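Local coordinates for protein Rab GDP-dissociation inhibitor (Saccharomyces cerevisiae, PDB 2BCG) that holds Rab GTPases such as SEC4 in their GDP-bound form by blocking nucleotide release, and extracts GDP-bound YPT7 from vacuolar membranes, at residues Ile144-Lys147 against Arg148-Lys151; Val129-Asn132 against Glu133-Ile137. All coordinates share one frame; numbering follows the deposited sequence.

Contact 1 of 2, residues Ile144-Lys147 against Arg148-Lys151; sequences IFEK and RRMK. With GER (geran-8-yl geran), chain D.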
ATOM      1  N   ILE A 144     -28.972  17.883  24.162  1.00 22.25           N
ATOM      2  CA  ILE A 144     -29.577  18.731  23.128  1.00 23.33           C
ATOM      3  C   ILE A 144     -28.956  20.130  23.039  1.00 22.73           C
ATOM      4  O   ILE A 144     -28.614  20.611  21.958  1.00 22.65           O
ATOM      5  CB  ILE A 144     -31.115  18.857  23.303  1.00 23.25           C
ATOM      6  CG1 ILE A 144     -31.778  17.476  23.212  1.00 25.76           C
ATOM      7  CG2 ILE A 144     -31.710  19.793  22.231  1.00 25.06           C
ATOM      8  CD1 ILE A 144     -33.340  17.443  23.294  1.00 25.24           C
ATOM      9  N   PHE A 145     -28.799  20.794  24.177  1.00 22.92           N
ATOM     10  CA  PHE A 145     -28.307  22.172  24.138  1.00 22.21           C
ATOM     11  C   PHE A 145     -26.847  22.257  23.711  1.00 22.50           C
ATOM     12  O   PHE A 145     -26.451  23.186  23.001  1.00 23.38           O
ATOM     13  CB  PHE A 145     -28.546  22.860  25.481  1.00 21.35           C
ATOM     14  CG  PHE A 145     -30.000  23.035  25.788  1.00 20.65           C
ATOM     15  CD1 PHE A 145     -30.610  22.290  26.790  1.00 20.77           C
ATOM     16  CD2 PHE A 145     -30.775  23.910  25.041  1.00 23.04           C
ATOM     17  CE1 PHE A 145     -31.981  22.443  27.054  1.00 21.43           C
ATOM     18  CE2 PHE A 145     -32.139  24.066  25.303  1.00 22.23           C
ATOM     19  CZ  PHE A 145     -32.743  23.309  26.306  1.00 20.66           C
ATOM     20  N   GLU A 146     -26.065  21.265  24.124  1.00 23.61           N
ATOM     21  CA  GLU A 146     -24.676  21.181  23.699  1.00 23.87           C
ATOM     22  C   GLU A 146     -24.570  20.855  22.205  1.00 23.83           C
ATOM     23  O   GLU A 146     -23.676  21.359  21.514  1.00 23.73           O
ATOM     24  CB  GLU A 146     -23.898  20.195  24.574  1.00 25.35           C
ATOM     25  CG  GLU A 146     -22.380  20.295  24.441  1.00 27.49           C
ATOM     26  CD  GLU A 146     -21.732  21.604  24.944  1.00 30.21           C
ATOM     27  OE1 GLU A 146     -22.400  22.494  25.508  1.00 31.62           O
ATOM     28  OE2 GLU A 146     -20.497  21.721  24.794  1.00 31.25           O
ATOM     29  N   LYS A 147     -25.507  20.057  21.701  1.00 23.68           N
ATOM     30  CA  LYS A 147     -25.542  19.746  20.280  1.00 24.03           C
ATOM     31  C   LYS A 147     -25.834  20.975  19.446  1.00 24.50           C
ATOM     32  O   LYS A 147     -25.222  21.150  18.401  1.00 24.60           O
ATOM     33  CB  LYS A 147     -26.573  18.677  19.983  1.00 23.51           C
ATOM     34  CG  LYS A 147     -26.083  17.304  20.205  1.00 22.83           C
ATOM     35  CD  LYS A 147     -27.119  16.322  19.702  1.00 21.92           C
ATOM     36  CE  LYS A 147     -26.692  14.913  20.091  1.00 20.79           C
ATOM     37  NZ  LYS A 147     -27.699  13.894  19.736  1.00 19.58           N
ATOM     38  N   ARG A 148     -26.747  21.836  19.919  1.00 23.97           N
ATOM     39  CA  ARG A 148     -27.032  23.097  19.246  1.00 25.48           C
ATOM     40  C   ARG A 148     -25.791  24.001  19.134  1.00 24.46           C
ATOM     41  O   ARG A 148     -25.566  24.627  18.083  1.00 25.27           O
ATOM     42  CB  ARG A 148     -28.203  23.824  19.927  1.00 24.67           C
ATOM     43  CG  ARG A 148     -29.536  23.098  19.765  1.00 26.89           C
ATOM     44  CD  ARG A 148     -30.717  23.866  20.364  1.00 27.89           C
ATOM     45  NE  ARG A 148     -31.919  23.031  20.343  1.00 31.30           N
ATOM     46  CZ  ARG A 148     -33.096  23.367  20.858  1.00 32.24           C
ATOM     47  NH1 ARG A 148     -33.269  24.544  21.457  1.00 33.60           N
ATOM     48  NH2 ARG A 148     -34.106  22.510  20.766  1.00 35.49           N
ATOM     49  N   ARG A 149     -24.989  24.052  20.203  1.00 24.49           N
ATOM     50  CA  ARG A 149     -23.752  24.830  20.192  1.00 24.36           C
ATOM     51  C   ARG A 149     -22.723  24.178  19.250  1.00 25.14           C
ATOM     52  O   ARG A 149     -22.016  24.869  18.522  1.00 25.05           O
ATOM     53  CB  ARG A 149     -23.165  24.976  21.599  1.00 23.92           C
ATOM     54  CG  ARG A 149     -23.945  25.934  22.525  1.00 23.26           C
ATOM     55  CD  ARG A 149     -23.281  26.068  23.875  1.00 24.96           C
ATOM     56  NE  ARG A 149     -23.506  24.920  24.758  1.00 26.76           N
ATOM     57  CZ  ARG A 149     -24.527  24.808  25.608  1.00 28.42           C
ATOM     58  NH1 ARG A 149     -25.427  25.785  25.709  1.00 29.89           N
ATOM     59  NH2 ARG A 149     -24.656  23.721  26.366  1.00 27.96           N
ATOM     60  N   MET A 150     -22.660  22.844  19.274  1.00 25.79           N
ATOM     61  CA  MET A 150     -21.830  22.062  18.346  1.00 26.44           C
ATOM     62  C   MET A 150     -22.154  22.365  16.881  1.00 26.97           C
ATOM     63  O   MET A 150     -21.252  22.526  16.051  1.00 26.67           O
ATOM     64  CB  MET A 150     -22.058  20.575  18.626  1.00 26.75           C
ATOM     65  CG  MET A 150     -21.377  19.619  17.669  1.00 28.23           C
ATOM     66  SD  MET A 150     -19.610  19.763  17.834  1.00 30.93           S
ATOM     67  CE  MET A 150     -19.070  18.566  16.603  1.00 28.65           C
ATOM     68  N   LYS A 151     -23.447  22.408  16.568  1.00 27.43           N
ATOM     69  CA  LYS A 151     -23.951  22.695  15.216  1.00 28.37           C
ATOM     70  C   LYS A 151     -23.507  24.060  14.670  1.00 29.08           C
ATOM     71  O   LYS A 151     -23.066  24.166  13.516  1.00 29.22           O
ATOM     72  CB  LYS A 151     -25.475  22.587  15.207  1.00 28.81           C
ATOM     73  CG  LYS A 151     -26.107  22.730  13.841  1.00 29.90           C
ATOM     74  CD  LYS A 151     -27.394  21.944  13.794  1.00 32.93           C
ATOM     75  CE  LYS A 151     -28.265  22.287  12.592  1.00 33.49           C
ATOM     76  NZ  LYS A 151     -29.443  21.353  12.628  1.00 35.88           N
TER
HETATM   77  C1  GER D2000     -18.353  19.964   5.109  1.00 51.47           C
HETATM   78  C2  GER D2000     -19.240  19.470   6.278  1.00 52.02           C
HETATM   79  C3  GER D2000     -19.207  19.982   7.586  1.00 51.01           C
HETATM   80  C4  GER D2000     -18.259  21.116   8.010  1.00 51.43           C
HETATM   81  C5  GER D2000     -20.142  19.371   8.642  1.00 51.52           C
HETATM   82  C6  GER D2000     -21.336  20.268   8.997  1.00 50.88           C
HETATM   83  C7  GER D2000     -22.288  19.569   9.746  1.00 49.83           C
HETATM   84  C8  GER D2000     -23.312  20.066  10.563  1.00 48.99           C
HETATM   85  C9  GER D2000     -23.530  21.579  10.734  1.00 48.29           C
HETATM   86  C10 GER D2000     -24.249  19.073  11.277  1.00 47.50           C
HETATM   87  C11 GER D2000     -23.965  18.923  12.783  1.00 45.01           C
HETATM   88  C12 GER D2000     -25.042  18.310  13.425  1.00 42.40           C
HETATM   89  C13 GER D2000     -25.217  18.010  14.777  1.00 40.50           C
HETATM   90  C14 GER D2000     -24.157  18.332  15.829  1.00 39.40           C
HETATM   91  C15 GER D2000     -26.509  17.330  15.225  1.00 39.28           C
HETATM   92  C16 GER D2000     -27.536  18.362  15.667  1.00 37.80           C
HETATM   93  C17 GER D2000     -28.594  17.753  16.325  1.00 37.47           C
HETATM   94  C18 GER D2000     -29.353  18.304  17.352  1.00 36.99           C
HETATM   95  C19 GER D2000     -29.053  19.728  17.865  1.00 37.00           C
HETATM   96  C20 GER D2000     -30.500  17.474  17.965  1.00 37.76           C

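Contact 2 of 2, residues Val129-Asn132 against Glu133-Ile137; sequences VPAN and EIEAI. With GER (geran-8-yl geran), chain C.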
ATOM      1  N   VAL A 129     -19.072   7.181  16.443  1.00 16.19           N
ATOM      2  CA  VAL A 129     -19.045   8.598  16.100  1.00 16.41           C
ATOM      3  C   VAL A 129     -19.952   8.807  14.886  1.00 16.64           C
ATOM      4  O   VAL A 129     -19.828   8.086  13.893  1.00 16.12           O
ATOM      5  CB  VAL A 129     -17.626   9.077  15.751  1.00 16.29           C
ATOM      6  CG1 VAL A 129     -17.633  10.528  15.201  1.00 17.17           C
ATOM      7  CG2 VAL A 129     -16.680   8.939  16.942  1.00 16.03           C
ATOM      8  N   PRO A 130     -20.888   9.769  14.955  1.00 16.69           N
ATOM      9  CA  PRO A 130     -21.777   9.988  13.797  1.00 16.99           C
ATOM     10  C   PRO A 130     -21.066  10.198  12.448  1.00 17.35           C
ATOM     11  O   PRO A 130     -20.005  10.821  12.369  1.00 17.61           O
ATOM     12  CB  PRO A 130     -22.593  11.241  14.198  1.00 16.82           C
ATOM     13  CG  PRO A 130     -22.620  11.214  15.667  1.00 16.80           C
ATOM     14  CD  PRO A 130     -21.254  10.628  16.105  1.00 16.09           C
ATOM     15  N   ALA A 131     -21.669   9.631  11.410  1.00 18.97           N
ATOM     16  CA  ALA A 131     -21.173   9.760  10.049  1.00 20.01           C
ATOM     17  C   ALA A 131     -22.228  10.397   9.155  1.00 21.36           C
ATOM     18  O   ALA A 131     -22.003  10.571   7.953  1.00 22.56           O
ATOM     19  CB  ALA A 131     -20.746   8.381   9.498  1.00 20.69           C
ATOM     20  N   ASN A 132     -23.390  10.712   9.739  1.00 21.05           N
ATOM     21  CA  ASN A 132     -24.466  11.391   8.998  1.00 21.33           C
ATOM     22  C   ASN A 132     -25.379  12.149   9.963  1.00 20.88           C
ATOM     23  O   ASN A 132     -25.224  12.037  11.179  1.00 20.64           O
ATOM     24  CB  ASN A 132     -25.231  10.388   8.115  1.00 21.70           C
ATOM     25  CG  ASN A 132     -25.947   9.313   8.915  1.00 24.18           C
ATOM     26  OD1 ASN A 132     -26.476   9.577   9.991  1.00 24.78           O
ATOM     27  ND2 ASN A 132     -25.965   8.085   8.391  1.00 27.10           N
ATOM     28  N   GLU A 133     -26.340  12.917   9.441  1.00 21.89           N
ATOM     29  CA  GLU A 133     -27.201  13.730  10.308  1.00 21.66           C
ATOM     30  C   GLU A 133     -28.100  12.908  11.241  1.00 21.30           C
ATOM     31  O   GLU A 133     -28.252  13.276  12.418  1.00 20.46           O
ATOM     32  CB  GLU A 133     -28.066  14.691   9.474  1.00 21.93           C
ATOM     33  CG  GLU A 133     -28.854  15.702  10.324  1.00 23.01           C
ATOM     34  CD  GLU A 133     -29.509  16.770   9.480  1.00 23.40           C
ATOM     35  OE1 GLU A 133     -29.632  16.534   8.261  1.00 26.93           O
ATOM     36  OE2 GLU A 133     -29.869  17.829  10.031  1.00 23.66           O
ATOM     37  N   ILE A 134     -28.691  11.822  10.732  1.00 20.86           N
ATOM     38  CA  ILE A 134     -29.501  10.914  11.557  1.00 21.55           C
ATOM     39  C   ILE A 134     -28.700  10.397  12.755  1.00 20.78           C
ATOM     40  O   ILE A 134     -29.206  10.396  13.895  1.00 21.00           O
ATOM     41  CB  ILE A 134     -30.045   9.727  10.726  1.00 22.42           C
ATOM     42  CG1 ILE A 134     -31.116  10.243   9.759  1.00 24.65           C
ATOM     43  CG2 ILE A 134     -30.545   8.587  11.646  1.00 24.06           C
ATOM     44  CD1 ILE A 134     -31.313   9.366   8.529  1.00 27.59           C
ATOM     45  N   GLU A 135     -27.457   9.980  12.503  1.00 19.16           N
ATOM     46  CA  GLU A 135     -26.610   9.454  13.577  1.00 18.20           C
ATOM     47  C   GLU A 135     -26.260  10.579  14.565  1.00 17.48           C
ATOM     48  O   GLU A 135     -26.197  10.352  15.790  1.00 17.06           O
ATOM     49  CB  GLU A 135     -25.339   8.785  13.038  1.00 18.69           C
ATOM     50  CG  GLU A 135     -25.585   7.452  12.326  1.00 18.17           C
ATOM     51  CD  GLU A 135     -24.302   6.755  11.855  1.00 19.55           C
ATOM     52  OE1 GLU A 135     -24.436   5.625  11.305  1.00 22.38           O
ATOM     53  OE2 GLU A 135     -23.191   7.310  11.974  1.00 20.54           O
ATOM     54  N   ALA A 136     -26.030  11.786  14.035  1.00 17.34           N
ATOM     55  CA  ALA A 136     -25.759  12.948  14.880  1.00 16.24           C
ATOM     56  C   ALA A 136     -26.949  13.301  15.786  1.00 17.00           C
ATOM     57  O   ALA A 136     -26.780  13.604  16.981  1.00 17.34           O
ATOM     58  CB  ALA A 136     -25.342  14.140  14.039  1.00 16.37           C
ATOM     59  N   ILE A 137     -28.151  13.218  15.231  1.00 17.81           N
ATOM     60  CA  ILE A 137     -29.372  13.420  16.025  1.00 18.52           C
ATOM     61  C   ILE A 137     -29.495  12.354  17.117  1.00 19.14           C
ATOM     62  O   ILE A 137     -29.795  12.684  18.285  1.00 19.79           O
ATOM     63  CB  ILE A 137     -30.597  13.443  15.098  1.00 18.41           C
ATOM     64  CG1 ILE A 137     -30.592  14.773  14.333  1.00 19.88           C
ATOM     65  CG2 ILE A 137     -31.908  13.242  15.882  1.00 19.60           C
ATOM     66  CD1 ILE A 137     -31.362  14.723  13.017  1.00 20.46           C
TER
HETATM   67  C1  GER C4000     -21.867  18.443   2.924  1.00 64.05           C
HETATM   68  C2  GER C4000     -22.522  17.288   3.709  1.00 64.74           C
HETATM   69  C3  GER C4000     -23.116  17.459   4.968  1.00 63.65           C
HETATM   70  C4  GER C4000     -23.156  18.844   5.641  1.00 64.36           C
HETATM   71  C5  GER C4000     -23.754  16.256   5.703  1.00 63.21           C
HETATM   72  C6  GER C4000     -22.715  15.241   6.224  1.00 67.19           C
HETATM   73  C7  GER C4000     -22.290  15.513   7.534  1.00 59.43           C
HETATM   74  C8  GER C4000     -20.965  15.564   7.996  1.00 64.88           C
HETATM   75  C9  GER C4000     -19.816  15.338   7.007  1.00 61.02           C
HETATM   76  C10 GER C4000     -20.634  15.894   9.473  1.00 55.16           C
HETATM   77  C11 GER C4000     -20.430  14.710  10.445  1.00 62.53           C
HETATM   78  C12 GER C4000     -20.704  15.172  11.742  1.00 52.76           C
HETATM   79  C13 GER C4000     -20.137  14.909  12.999  1.00 59.15           C
HETATM   80  C14 GER C4000     -18.965  13.931  13.178  1.00 54.56           C
HETATM   81  C15 GER C4000     -20.722  15.642  14.222  1.00 50.32           C
HETATM   82  C16 GER C4000     -20.779  14.798  15.503  1.00 55.88           C
HETATM   83  C17 GER C4000     -22.009  14.931  16.154  1.00 53.63           C
HETATM   84  C18 GER C4000     -22.411  14.481  17.420  1.00 52.09           C
HETATM   85  C19 GER C4000     -21.491  13.711  18.376  1.00 52.11           C
HETATM   86  C20 GER C4000     -23.833  14.766  17.881  1.00 52.59           C

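Contact 1 of 2, residues Ile144-Lys147 against Arg148-Lys151
E146 reaches across the flank of R149, the two side chains crossing at about a right angle. One oxygen does all the gripping: OE1 of E146 takes a bond from NE of R149 at 2.8 Å and another from NH2 of R149 at 2.7 Å, completing an i/i+3 salt bridge. OE1 lies in the guanidinium plane, whereas relative to the carboxylate NH2 comes nearly along the C-O axis and NE from above the plane. The bend of R149 at chi3 (-77°) folds the guanidinium back along the helix, so that the carbonyl O of F145 sits over one face, 3.6 Å from R149 CZ. The other oxygen, E146 OE2, is bonded to G188 N and T191 OG1, tying this turn to the start of helix 189-199. The salt bridge lies in the first two turns of helix 144-159, an alpha-helix with regular i to i+4 bonds such as M150 N to E146 O. On another flank the extended R148 runs alongside I144, whose CG2 packs 3.8 Å from NE of R148. The helix is also a wall of the lipid pocket. K147 CB stands 3.4 Å from C19 of the chain D geranylgeranyl group, and its extended chain carries NZ past the lipid to the carbonyl oxygens of A136 and S139. With chi1 at 174°, M150 holds CG away from its backbone N and against C14 of the same lipid at 3.6 Å, and its side chain also packs on I195 and M199.

Contact 2 of 2, residues Val129-Asn132 against Glu133-Ile137
N132 OD1 accepts from E135 N at 2.7 Å, the donor lying almost on the line of the side-chain C=O, while E135 sends its carboxylate back to the loop, where OE2 takes A131 N at 2.8 Å. The first bond makes N132 the N-cap of helix 133-138; with chi1 at 63°, its CG sits between backbone N and carbonyl carbon, which turns the amide oxygen toward the opening turn. N132 O receives A136 N at 3.0 Å, the first i to i+4 bond of the helix. The bond from A131 N reaches OE2 on its anti side, tilted 28° out of the carboxylate plane, and K128 NZ forms a salt bridge with the same oxygen. A glutamine at E135 would remove the negative charge and would probably leave K128 without its salt-bridge mate, even if an amide oxygen could still accept from A131 N. Outward from these bonds, P130 packs against the helix, its CB 4.0 Å from CB of A136. The two residues also line the geranylgeranyl pocket: A136 O is 3.3 Å from C20 of the chain C lipid, and P130 O is 3.4 Å from C14. Backbone N-H groups at the helix start and just before it are thus met by side-chain oxygens, fixing the turn from strand 125-128 into the helix beside an apolar ligand.

Both contacts are local and partly buried, and each lies at the start of one of two successive helices: contact 2 leads from strand 125-128 into helix 133-138, contact 1 forms the first turns of helix 144-159. The lysine of contact 1 joins the second helix to the end of the first. Contact 2 lies mainly beside the chain C lipid and contact 1 mainly along the chain D lipid, while A136 and K147 border both. Contact 1 has a more surface-exposed side rich in arginine, with buried K147 and M150 turned to the lipid. Contact 2 buries its loop residues 129-131 and relies on capping and a carboxylate-to-backbone bond rather than a salt bridge between its segments.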